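PDB 1VPV: fatty acid-binding protein TM_1468 from Thermotoga maritima, which binds long-chain fatty acids such as palmitate and may take part in lipid transport or fatty acid metabolism. Local coordinates for residues T236-A249 / L262-M276. Sequence-based numbering, arbitrary orientation.
Sequences TPEGSKLRVIGVHA and LRKSYEVVDEIISPM. With PLM (palmitic acid), chain D.
Tyr266 and the turn at Pro237 to Ser240 lock the N-terminal end of strands 241-248 and 267-275. The tyrosine OH donates a 2.6 Å hydrogen bond to Thr236 O, which lies at the ring edge, while Glu238 CA sits over one ring face as a CH-pi contact. With chi1 at -72°, CG stands beside the backbone N and the ring reaches back to this type II turn, and Leu242 CD1 packs 3.7 Å from Tyr266 CB. A leucine here would probably leave Thr236 O without its hydroxyl donor and Glu238 CA without an aromatic face to rest on.

Beyond this end, the two strands of a beta-alpha-beta unit run parallel, with 267-275 at the edge of the sheet and their segments inclined by 23°. Leu242 N to Glu267 O and Val269 N to Leu242 O, then Gly246 N to Ile272 O and Ser274 N to Gly246 O, belong to the ladder. Leu262, from connecting helix 252-263, meets Val244 tip to tip, CD2 to CG2 at 3.8 Å; the Val268 side chain crosses that of Val244 at about a right angle, its CG1 touching the same CG2. On the face carrying Lys241 and Arg243, Arg243 CG packs 3.6 Å from CG2 of Val269, the residue the register skips, while its guanidinium forms salt bridges to Glu294 and Glu146. A water donates to both Val244 O and Asp270 OD2.

Further along, Pro275 CA makes an off-centre CH-pi contact with the His248 ring. Selenomethionine Met276 bends at chi3, bringing CE within 3.6 Å of Val247 CG2 and 3.5 Å of palmitate atom CE. Backbone hydrogen bonds thus run along the whole pair; Tyr266 holds its N-terminal end, while Met276 and Val247 put apolar groups against the fatty acid tail.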
# COMPACT_ATOMS: atom_id res chain seq x y z
N THR A 236 12.79 12.96 9.37
CA THR A 236 13.70 12.65 8.27
C THR A 236 14.20 13.98 7.70
O THR A 236 13.50 14.63 6.92
CB THR A 236 12.98 11.79 7.19
OG1 THR A 236 12.40 10.64 7.83
CG2 THR A 236 13.94 11.30 6.09
N PRO A 237 15.40 14.42 8.11
CA PRO A 237 15.87 15.78 7.70
C PRO A 237 15.93 16.00 6.19
O PRO A 237 16.18 15.08 5.45
CB PRO A 237 17.28 15.89 8.30
CG PRO A 237 17.39 14.75 9.34
CD PRO A 237 16.37 13.69 8.95
N GLU A 238 15.71 17.23 5.75
CA GLU A 238 15.85 17.56 4.34
C GLU A 238 17.23 17.10 3.79
O GLU A 238 18.24 17.17 4.48
CB GLU A 238 15.58 19.06 4.08
CG GLU A 238 16.31 19.63 2.82
CD GLU A 238 15.75 20.94 2.27
OE1 GLU A 238 14.60 21.32 2.63
OE2 GLU A 238 16.47 21.57 1.45
N GLY A 239 17.24 16.61 2.56
CA GLY A 239 18.45 16.08 1.95
C GLY A 239 18.75 14.62 2.28
O GLY A 239 19.83 14.14 1.99
N SER A 240 17.82 13.92 2.93
CA SER A 240 17.97 12.48 3.16
C SER A 240 17.79 11.68 1.84
O SER A 240 17.18 12.14 0.90
CB SER A 240 17.00 12.00 4.25
OG SER A 240 17.30 12.61 5.51
N LYS A 241 18.36 10.49 1.80
CA LYS A 241 18.23 9.61 0.64
C LYS A 241 16.95 8.81 0.75
O LYS A 241 16.74 8.10 1.73
CB LYS A 241 19.39 8.62 0.60
CG LYS A 241 20.51 8.91 -0.38
CD LYS A 241 21.15 7.55 -0.81
CE LYS A 241 22.49 7.71 -1.45
NZ LYS A 241 23.40 8.30 -0.45
N LEU A 242 16.11 8.88 -0.28
CA LEU A 242 14.82 8.22 -0.25
C LEU A 242 14.59 7.36 -1.49
O LEU A 242 15.13 7.65 -2.55
CB LEU A 242 13.72 9.28 -0.25
CG LEU A 242 13.62 10.37 0.80
CD1 LEU A 242 12.31 11.09 0.56
CD2 LEU A 242 13.68 9.79 2.23
N ARG A 243 13.77 6.32 -1.36
CA ARG A 243 13.10 5.72 -2.53
C ARG A 243 11.59 5.86 -2.32
O ARG A 243 11.12 5.86 -1.20
CB ARG A 243 13.49 4.26 -2.74
CG ARG A 243 14.96 4.07 -3.08
CD ARG A 243 15.27 2.68 -3.64
NE ARG A 243 14.99 1.64 -2.64
CZ ARG A 243 15.41 0.37 -2.71
NH1 ARG A 243 16.12 -0.03 -3.74
NH2 ARG A 243 15.12 -0.50 -1.74
N VAL A 244 10.83 5.97 -3.40
CA VAL A 244 9.44 6.45 -3.35
C VAL A 244 8.53 5.76 -4.37
O VAL A 244 8.90 5.57 -5.53
CB VAL A 244 9.38 7.96 -3.67
CG1 VAL A 244 7.98 8.51 -3.48
CG2 VAL A 244 10.34 8.72 -2.78
N ILE A 245 7.32 5.41 -3.94
CA ILE A 245 6.23 5.09 -4.84
C ILE A 245 5.19 6.18 -4.67
O ILE A 245 4.63 6.33 -3.62
CB ILE A 245 5.62 3.72 -4.51
CG1 ILE A 245 6.69 2.64 -4.60
CG2 ILE A 245 4.45 3.37 -5.46
CD1 ILE A 245 6.15 1.22 -4.32
N GLY A 246 4.97 6.98 -5.71
CA GLY A 246 3.85 7.90 -5.74
C GLY A 246 2.57 7.14 -6.04
O GLY A 246 2.52 6.33 -7.00
N VAL A 247 1.53 7.36 -5.22
CA VAL A 247 0.24 6.71 -5.45
C VAL A 247 -0.85 7.70 -5.70
O VAL A 247 -0.80 8.85 -5.25
CB VAL A 247 -0.19 5.76 -4.29
CG1 VAL A 247 0.81 4.62 -4.13
CG2 VAL A 247 -0.35 6.55 -3.01
N HIS A 248 -1.86 7.25 -6.42
CA HIS A 248 -2.97 8.09 -6.76
C HIS A 248 -4.18 7.24 -7.11
O HIS A 248 -4.06 6.17 -7.67
CB HIS A 248 -2.58 8.98 -7.94
CG HIS A 248 -2.49 8.24 -9.24
ND1 HIS A 248 -3.52 8.23 -10.16
CD2 HIS A 248 -1.50 7.47 -9.77
CE1 HIS A 248 -3.17 7.49 -11.20
NE2 HIS A 248 -1.95 7.01 -10.98
N ALA A 249 -5.35 7.75 -6.77
CA ALA A 249 -6.62 7.20 -7.21
C ALA A 249 -7.12 8.05 -8.36
O ALA A 249 -7.83 9.03 -8.15
CB ALA A 249 -7.63 7.18 -6.05
N LEU A 262 8.72 16.89 -3.84
CA LEU A 262 9.55 16.08 -2.98
C LEU A 262 11.02 16.24 -3.34
O LEU A 262 11.86 16.36 -2.44
CB LEU A 262 9.15 14.61 -3.04
CG LEU A 262 9.83 13.68 -2.02
CD1 LEU A 262 9.70 14.14 -0.59
CD2 LEU A 262 9.29 12.28 -2.14
N ARG A 263 11.33 16.30 -4.64
CA ARG A 263 12.74 16.45 -5.09
C ARG A 263 13.42 17.75 -4.70
O ARG A 263 14.61 17.79 -4.56
CB ARG A 263 12.86 16.30 -6.60
CG ARG A 263 12.70 14.88 -7.06
CD ARG A 263 12.69 14.85 -8.54
NE ARG A 263 12.22 13.57 -9.01
CZ ARG A 263 13.00 12.49 -9.09
NH1 ARG A 263 14.29 12.52 -8.74
NH2 ARG A 263 12.47 11.36 -9.53
N LYS A 264 12.66 18.82 -4.52
CA LYS A 264 13.26 20.08 -4.11
C LYS A 264 13.96 19.94 -2.78
O LYS A 264 14.84 20.70 -2.48
CB LYS A 264 12.21 21.20 -4.02
CG LYS A 264 11.63 21.56 -5.37
CD LYS A 264 10.60 22.67 -5.30
CE LYS A 264 9.77 22.69 -6.55
NZ LYS A 264 9.04 23.96 -6.68
N SER A 265 13.58 18.96 -1.97
CA SER A 265 14.23 18.85 -0.69
C SER A 265 14.72 17.48 -0.26
O SER A 265 15.25 17.35 0.84
CB SER A 265 13.36 19.50 0.39
OG SER A 265 12.02 19.35 0.10
N TYR A 266 14.63 16.48 -1.13
CA TYR A 266 15.20 15.17 -0.82
C TYR A 266 15.98 14.59 -2.01
O TYR A 266 15.63 14.87 -3.17
CB TYR A 266 14.07 14.22 -0.34
CG TYR A 266 13.57 14.57 1.05
CD1 TYR A 266 14.18 14.04 2.18
CD2 TYR A 266 12.53 15.47 1.23
CE1 TYR A 266 13.76 14.37 3.45
CE2 TYR A 266 12.10 15.81 2.51
CZ TYR A 266 12.73 15.26 3.60
OH TYR A 266 12.33 15.59 4.86
N GLU A 267 17.04 13.82 -1.72
CA GLU A 267 17.70 13.01 -2.73
C GLU A 267 16.82 11.77 -2.95
O GLU A 267 16.82 10.84 -2.12
CB GLU A 267 19.15 12.64 -2.32
CG GLU A 267 20.08 12.45 -3.53
CD GLU A 267 21.42 11.77 -3.24
OE1 GLU A 267 22.11 12.18 -2.28
OE2 GLU A 267 21.78 10.83 -3.99
N VAL A 268 16.03 11.81 -4.02
CA VAL A 268 15.24 10.65 -4.44
C VAL A 268 16.08 9.77 -5.39
O VAL A 268 16.30 10.12 -6.55
CB VAL A 268 13.94 11.05 -5.16
CG1 VAL A 268 13.04 9.87 -5.27
CG2 VAL A 268 13.22 12.16 -4.45
N VAL A 269 16.59 8.65 -4.89
CA VAL A 269 17.37 7.76 -5.75
C VAL A 269 16.51 6.85 -6.65
O VAL A 269 17.01 6.35 -7.63
CB VAL A 269 18.47 6.96 -4.96
CG1 VAL A 269 19.46 7.92 -4.30
CG2 VAL A 269 17.90 6.06 -3.92
N ASP A 270 15.23 6.66 -6.37
CA ASP A 270 14.37 5.91 -7.28
C ASP A 270 12.94 6.31 -7.02
O ASP A 270 12.56 6.56 -5.88
CB ASP A 270 14.52 4.38 -7.07
CG ASP A 270 13.87 3.56 -8.21
OD1 ASP A 270 14.57 3.24 -9.18
OD2 ASP A 270 12.68 3.18 -8.13
N GLU A 271 12.16 6.37 -8.09
CA GLU A 271 10.75 6.63 -7.96
C GLU A 271 9.95 5.95 -9.04
O GLU A 271 10.41 5.77 -10.15
CB GLU A 271 10.47 8.13 -7.97
CG GLU A 271 10.80 8.82 -9.24
CD GLU A 271 9.96 10.08 -9.48
OE1 GLU A 271 9.13 10.44 -8.61
OE2 GLU A 271 10.13 10.73 -10.54
N ILE A 272 8.73 5.59 -8.69
CA ILE A 272 7.81 5.07 -9.67
C ILE A 272 6.39 5.46 -9.21
O ILE A 272 6.18 5.72 -8.04
CB ILE A 272 7.99 3.54 -9.82
CG1 ILE A 272 7.09 3.01 -10.91
CG2 ILE A 272 7.71 2.81 -8.49
CD1 ILE A 272 7.51 1.65 -11.39
N ILE A 273 5.46 5.54 -10.15
CA ILE A 273 4.08 5.88 -9.86
C ILE A 273 3.24 4.60 -9.94
O ILE A 273 3.40 3.81 -10.86
CB ILE A 273 3.57 6.96 -10.84
CG1 ILE A 273 4.21 8.31 -10.49
CG2 ILE A 273 2.04 7.10 -10.78
CD1 ILE A 273 4.02 9.37 -11.55
N SER A 274 2.33 4.43 -8.99
CA SER A 274 1.40 3.30 -8.98
C SER A 274 -0.04 3.72 -8.69
O SER A 274 -0.34 4.32 -7.64
CB SER A 274 1.82 2.30 -7.90
OG SER A 274 1.06 1.12 -7.98
N PRO A 275 -0.95 3.39 -9.60
CA PRO A 275 -2.34 3.73 -9.33
C PRO A 275 -2.90 2.91 -8.15
O PRO A 275 -2.58 1.75 -8.00
CB PRO A 275 -3.05 3.35 -10.62
CG PRO A 275 -2.19 2.38 -11.27
CD PRO A 275 -0.79 2.71 -10.89
N MSE A 276 -3.72 3.52 -7.32
CA MSE A 276 -4.31 2.79 -6.20
C MSE A 276 -5.41 1.86 -6.73
O MSE A 276 -6.23 2.24 -7.60
CB MSE A 276 -4.88 3.76 -5.16
CG MSE A 276 -3.84 4.55 -4.45
SE MSE A 276 -4.48 6.28 -3.66
CE MSE A 276 -3.69 6.08 -1.80
C1 PLM D . -10.60 -5.11 4.01
O1 PLM D . -10.17 -6.05 4.75
O2 PLM D . -11.83 -5.01 3.71
C2 PLM D . -9.59 -4.12 3.47
C3 PLM D . -9.63 -2.82 4.24
C4 PLM D . -8.71 -1.80 3.59
C5 PLM D . -8.82 -0.48 4.34
C6 PLM D . -7.94 0.59 3.74
C7 PLM D . -8.00 1.90 4.53
C8 PLM D . -7.45 3.06 3.70
C9 PLM D . -5.94 3.01 3.62
CA PLM D . -5.38 4.11 2.73
CB PLM D . -3.86 4.13 2.80
CC PLM D . -3.30 5.02 1.69
CD PLM D . -1.77 5.22 1.82
CE PLM D . -1.18 5.91 0.61
CF PLM D . 0.29 6.27 0.80
CG PLM D . 1.23 5.10 0.48
O HOH W 1 11.00 3.70 -5.91